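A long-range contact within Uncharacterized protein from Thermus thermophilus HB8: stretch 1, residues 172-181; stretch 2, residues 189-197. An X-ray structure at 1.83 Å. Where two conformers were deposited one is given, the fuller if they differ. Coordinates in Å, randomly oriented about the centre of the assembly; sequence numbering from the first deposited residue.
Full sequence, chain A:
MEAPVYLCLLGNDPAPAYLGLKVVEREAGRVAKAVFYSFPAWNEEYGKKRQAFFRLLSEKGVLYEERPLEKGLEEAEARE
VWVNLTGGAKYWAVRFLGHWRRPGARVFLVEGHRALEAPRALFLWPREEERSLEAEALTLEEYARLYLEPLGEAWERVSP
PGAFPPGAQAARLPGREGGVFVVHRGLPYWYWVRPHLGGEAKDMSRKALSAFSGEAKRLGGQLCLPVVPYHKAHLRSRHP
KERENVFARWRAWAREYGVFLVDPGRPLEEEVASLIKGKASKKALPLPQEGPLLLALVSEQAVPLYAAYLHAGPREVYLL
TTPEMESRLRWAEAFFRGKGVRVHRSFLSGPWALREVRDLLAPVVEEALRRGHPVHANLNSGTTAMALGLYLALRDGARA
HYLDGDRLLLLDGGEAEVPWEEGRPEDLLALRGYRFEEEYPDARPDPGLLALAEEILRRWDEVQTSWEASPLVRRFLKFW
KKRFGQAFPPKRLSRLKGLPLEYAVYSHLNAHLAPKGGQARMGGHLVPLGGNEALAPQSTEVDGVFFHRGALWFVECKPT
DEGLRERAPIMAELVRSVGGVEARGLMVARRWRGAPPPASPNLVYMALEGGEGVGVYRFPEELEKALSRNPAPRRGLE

Stretch 1 (172-181) RLPGREGGVF
Stretch 2 189-197: YWYWVRPHL

Antiparallel strands show how backbone pairing and a glycine can together seat an aromatic ring. Here Gly 179 to Phe 181 runs against Tyr 189 to Trp 192, the strand directions 153° apart. The register pairs Gly 179 with Trp 192, Val 180 with Tyr 191 and Phe 181 with Trp 190, at CA–CA distances of 4.5, 5.1 and 4.8 Å.

Val 180 and Tyr 191 form the hydrogen-bonded pair: Val 180 N donates to Tyr 191 O (2.8 Å) and Tyr 191 N to Val 180 O (2.9 Å). Val 193 N extends the ladder to Gly 178 O at 2.9 Å, nearly linear at 170°. Before it, a type I turn (Leu 173 to Arg 176) leads into a type II turn (Arg 176 to Gly 179), in which Gly 178 adopts phi/psi 98/−5°, a conformation that calls for glycine.

Apolar packing centres on Trp 190 (chi1 t, chi2 −130°). Its indole lies flat against Gly 179, whose CA sits 3.8 Å from the six-membered ring centroid in a CH–pi contact; a CB there would fall 2.4 Å from Trp 190 CZ2. Phe 181 CB (chi1 t) approaches Trp 190 CZ3 at 4.1 Å. On the Val 180 and Tyr 191 face, Val 180 CG2 (chi1 t) meets Val 193 CG1 (chi1 m) at 3.5 Å.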

# COMPACT_ATOMS: atom_id res chain seq x y z
N ARG A 172 -16.60 -21.40 1.00
CA ARG A 172 -17.21 -20.73 -0.11
C ARG A 172 -18.15 -19.67 0.44
O ARG A 172 -18.79 -19.87 1.45
CB ARG A 172 -17.96 -21.75 -0.95
CG ARG A 172 -18.49 -21.20 -2.23
CD ARG A 172 -19.09 -22.31 -3.08
NE ARG A 172 -20.39 -22.71 -2.56
CZ ARG A 172 -21.54 -22.10 -2.84
NH1 ARG A 172 -21.58 -21.03 -3.64
NH2 ARG A 172 -22.67 -22.56 -2.31
N LEU A 173 -18.18 -18.53 -0.22
CA LEU A 173 -19.07 -17.45 0.13
C LEU A 173 -20.14 -17.38 -0.95
O LEU A 173 -19.88 -16.87 -2.05
CB LEU A 173 -18.32 -16.12 0.22
CG LEU A 173 -17.52 -15.85 1.50
CD1 LEU A 173 -16.57 -16.97 1.85
CD2 LEU A 173 -16.74 -14.55 1.31
N PRO A 174 -21.34 -17.88 -0.65
CA PRO A 174 -22.33 -17.94 -1.74
C PRO A 174 -22.62 -16.57 -2.36
O PRO A 174 -22.90 -16.50 -3.54
CB PRO A 174 -23.57 -18.53 -1.05
CG PRO A 174 -22.96 -19.44 -0.01
CD PRO A 174 -21.83 -18.60 0.54
N GLY A 175 -22.50 -15.50 -1.58
CA GLY A 175 -22.64 -14.14 -2.09
C GLY A 175 -21.45 -13.55 -2.85
O GLY A 175 -21.49 -12.39 -3.23
N ARG A 176 -20.38 -14.32 -3.03
CA ARG A 176 -19.17 -13.81 -3.70
C ARG A 176 -18.68 -14.84 -4.66
O ARG A 176 -17.85 -15.68 -4.33
CB ARG A 176 -18.04 -13.53 -2.71
CG ARG A 176 -18.36 -12.51 -1.64
CD ARG A 176 -17.70 -11.19 -1.90
NE ARG A 176 -18.52 -10.10 -1.41
CZ ARG A 176 -18.35 -8.83 -1.74
NH1 ARG A 176 -17.36 -8.48 -2.57
NH2 ARG A 176 -19.16 -7.91 -1.24
N GLU A 177 -19.16 -14.72 -5.90
CA GLU A 177 -18.79 -15.63 -6.98
C GLU A 177 -17.29 -15.50 -7.26
O GLU A 177 -16.73 -14.43 -7.12
CB GLU A 177 -19.61 -15.21 -8.21
CG GLU A 177 -19.46 -16.05 -9.45
CD GLU A 177 -20.24 -15.46 -10.63
OE1 GLU A 177 -20.92 -14.42 -10.44
OE2 GLU A 177 -20.16 -16.04 -11.74
N GLY A 178 -16.65 -16.59 -7.64
CA GLY A 178 -15.31 -16.51 -8.26
C GLY A 178 -14.11 -16.76 -7.37
O GLY A 178 -12.98 -16.80 -7.84
N GLY A 179 -14.35 -16.93 -6.07
CA GLY A 179 -13.28 -17.17 -5.15
C GLY A 179 -13.63 -18.14 -4.05
O GLY A 179 -14.81 -18.43 -3.79
N VAL A 180 -12.59 -18.67 -3.42
CA VAL A 180 -12.72 -19.49 -2.22
C VAL A 180 -11.85 -18.85 -1.14
O VAL A 180 -10.71 -18.51 -1.44
CB VAL A 180 -12.20 -20.92 -2.47
CG1 VAL A 180 -12.45 -21.80 -1.25
CG2 VAL A 180 -12.87 -21.53 -3.69
N PHE A 181 -12.37 -18.74 0.08
CA PHE A 181 -11.63 -18.15 1.19
C PHE A 181 -10.91 -19.28 1.90
O PHE A 181 -11.55 -20.18 2.47
CB PHE A 181 -12.62 -17.48 2.14
CG PHE A 181 -11.95 -16.75 3.27
CD1 PHE A 181 -11.34 -15.53 3.03
CD2 PHE A 181 -11.95 -17.26 4.57
CE1 PHE A 181 -10.72 -14.82 4.05
CE2 PHE A 181 -11.34 -16.56 5.59
CZ PHE A 181 -10.72 -15.35 5.33
N TYR A 189 -6.24 -16.43 2.52
CA TYR A 189 -6.00 -16.44 1.08
C TYR A 189 -7.35 -16.37 0.39
O TYR A 189 -8.31 -16.98 0.85
CB TYR A 189 -5.27 -17.71 0.66
CG TYR A 189 -3.95 -17.91 1.35
CD1 TYR A 189 -3.89 -18.47 2.62
CD2 TYR A 189 -2.76 -17.54 0.75
CE1 TYR A 189 -2.70 -18.65 3.28
CE2 TYR A 189 -1.54 -17.73 1.40
CZ TYR A 189 -1.52 -18.27 2.67
OH TYR A 189 -0.31 -18.43 3.32
N TRP A 190 -7.43 -15.62 -0.70
CA TRP A 190 -8.64 -15.51 -1.52
C TRP A 190 -8.20 -16.12 -2.87
O TRP A 190 -7.32 -15.61 -3.54
CB TRP A 190 -9.05 -14.07 -1.65
CG TRP A 190 -10.32 -13.77 -2.40
CD1 TRP A 190 -10.48 -12.87 -3.40
CD2 TRP A 190 -11.61 -14.37 -2.20
NE1 TRP A 190 -11.79 -12.85 -3.85
CE2 TRP A 190 -12.50 -13.78 -3.13
CE3 TRP A 190 -12.09 -15.36 -1.34
CZ2 TRP A 190 -13.84 -14.13 -3.21
CZ3 TRP A 190 -13.44 -15.72 -1.42
CH2 TRP A 190 -14.30 -15.09 -2.34
N TYR A 191 -8.77 -17.27 -3.17
CA TYR A 191 -8.27 -18.14 -4.23
C TYR A 191 -9.29 -18.21 -5.36
O TYR A 191 -10.45 -18.55 -5.15
CB TYR A 191 -7.99 -19.51 -3.65
CG TYR A 191 -7.40 -20.53 -4.59
CD1 TYR A 191 -8.22 -21.35 -5.36
CD2 TYR A 191 -6.03 -20.72 -4.67
CE1 TYR A 191 -7.68 -22.33 -6.21
CE2 TYR A 191 -5.50 -21.68 -5.53
CZ TYR A 191 -6.34 -22.49 -6.27
OH TYR A 191 -5.77 -23.43 -7.10
N TRP A 192 -8.84 -17.88 -6.55
CA TRP A 192 -9.69 -17.70 -7.75
C TRP A 192 -10.13 -19.07 -8.24
O TRP A 192 -9.31 -19.97 -8.42
CB TRP A 192 -8.85 -16.98 -8.79
CG TRP A 192 -9.33 -16.83 -10.23
CD1 TRP A 192 -9.47 -17.82 -11.15
CD2 TRP A 192 -9.62 -15.60 -10.92
NE1 TRP A 192 -9.85 -17.29 -12.36
CE2 TRP A 192 -9.94 -15.93 -12.25
CE3 TRP A 192 -9.61 -14.26 -10.54
CZ2 TRP A 192 -10.27 -14.95 -13.21
CZ3 TRP A 192 -9.95 -13.30 -11.48
CH2 TRP A 192 -10.28 -13.65 -12.81
N VAL A 193 -11.43 -19.22 -8.43
CA VAL A 193 -12.00 -20.46 -8.98
C VAL A 193 -13.00 -20.06 -10.06
O VAL A 193 -13.69 -19.03 -9.96
CB VAL A 193 -12.68 -21.34 -7.90
CG1 VAL A 193 -11.63 -21.92 -6.97
CG2 VAL A 193 -13.73 -20.56 -7.13
N ARG A 194 -13.04 -20.85 -11.11
CA ARG A 194 -14.01 -20.63 -12.18
C ARG A 194 -14.60 -22.01 -12.42
O ARG A 194 -14.19 -22.70 -13.35
CB ARG A 194 -13.33 -20.09 -13.43
CG ARG A 194 -12.94 -18.63 -13.39
CD ARG A 194 -14.14 -17.75 -13.07
NE ARG A 194 -13.87 -16.31 -13.15
CZ ARG A 194 -13.45 -15.54 -12.14
NH1 ARG A 194 -13.26 -14.24 -12.36
NH2 ARG A 194 -13.19 -16.03 -10.91
N PRO A 195 -15.50 -22.45 -11.52
CA PRO A 195 -16.00 -23.83 -11.56
C PRO A 195 -17.05 -24.09 -12.67
O PRO A 195 -17.27 -25.25 -13.02
CB PRO A 195 -16.59 -24.02 -10.16
CG PRO A 195 -17.02 -22.66 -9.73
CD PRO A 195 -16.10 -21.67 -10.42
N HIS A 196 -17.66 -23.05 -13.22
CA HIS A 196 -18.68 -23.21 -14.27
C HIS A 196 -18.02 -23.69 -15.56
O HIS A 196 -16.95 -23.22 -15.92
CB HIS A 196 -19.44 -21.90 -14.53
CG HIS A 196 -19.75 -21.11 -13.29
ND1 HIS A 196 -20.48 -21.62 -12.24
CD2 HIS A 196 -19.43 -19.84 -12.94
CE1 HIS A 196 -20.60 -20.70 -11.30
NE2 HIS A 196 -19.96 -19.61 -11.70
N LEU A 197 -18.68 -24.62 -16.26
CA LEU A 197 -18.13 -25.27 -17.47
C LEU A 197 -17.38 -24.29 -18.39
O LEU A 197 -17.90 -23.23 -18.75
CB LEU A 197 -19.23 -26.00 -18.25
CG LEU A 197 -18.78 -27.03 -19.29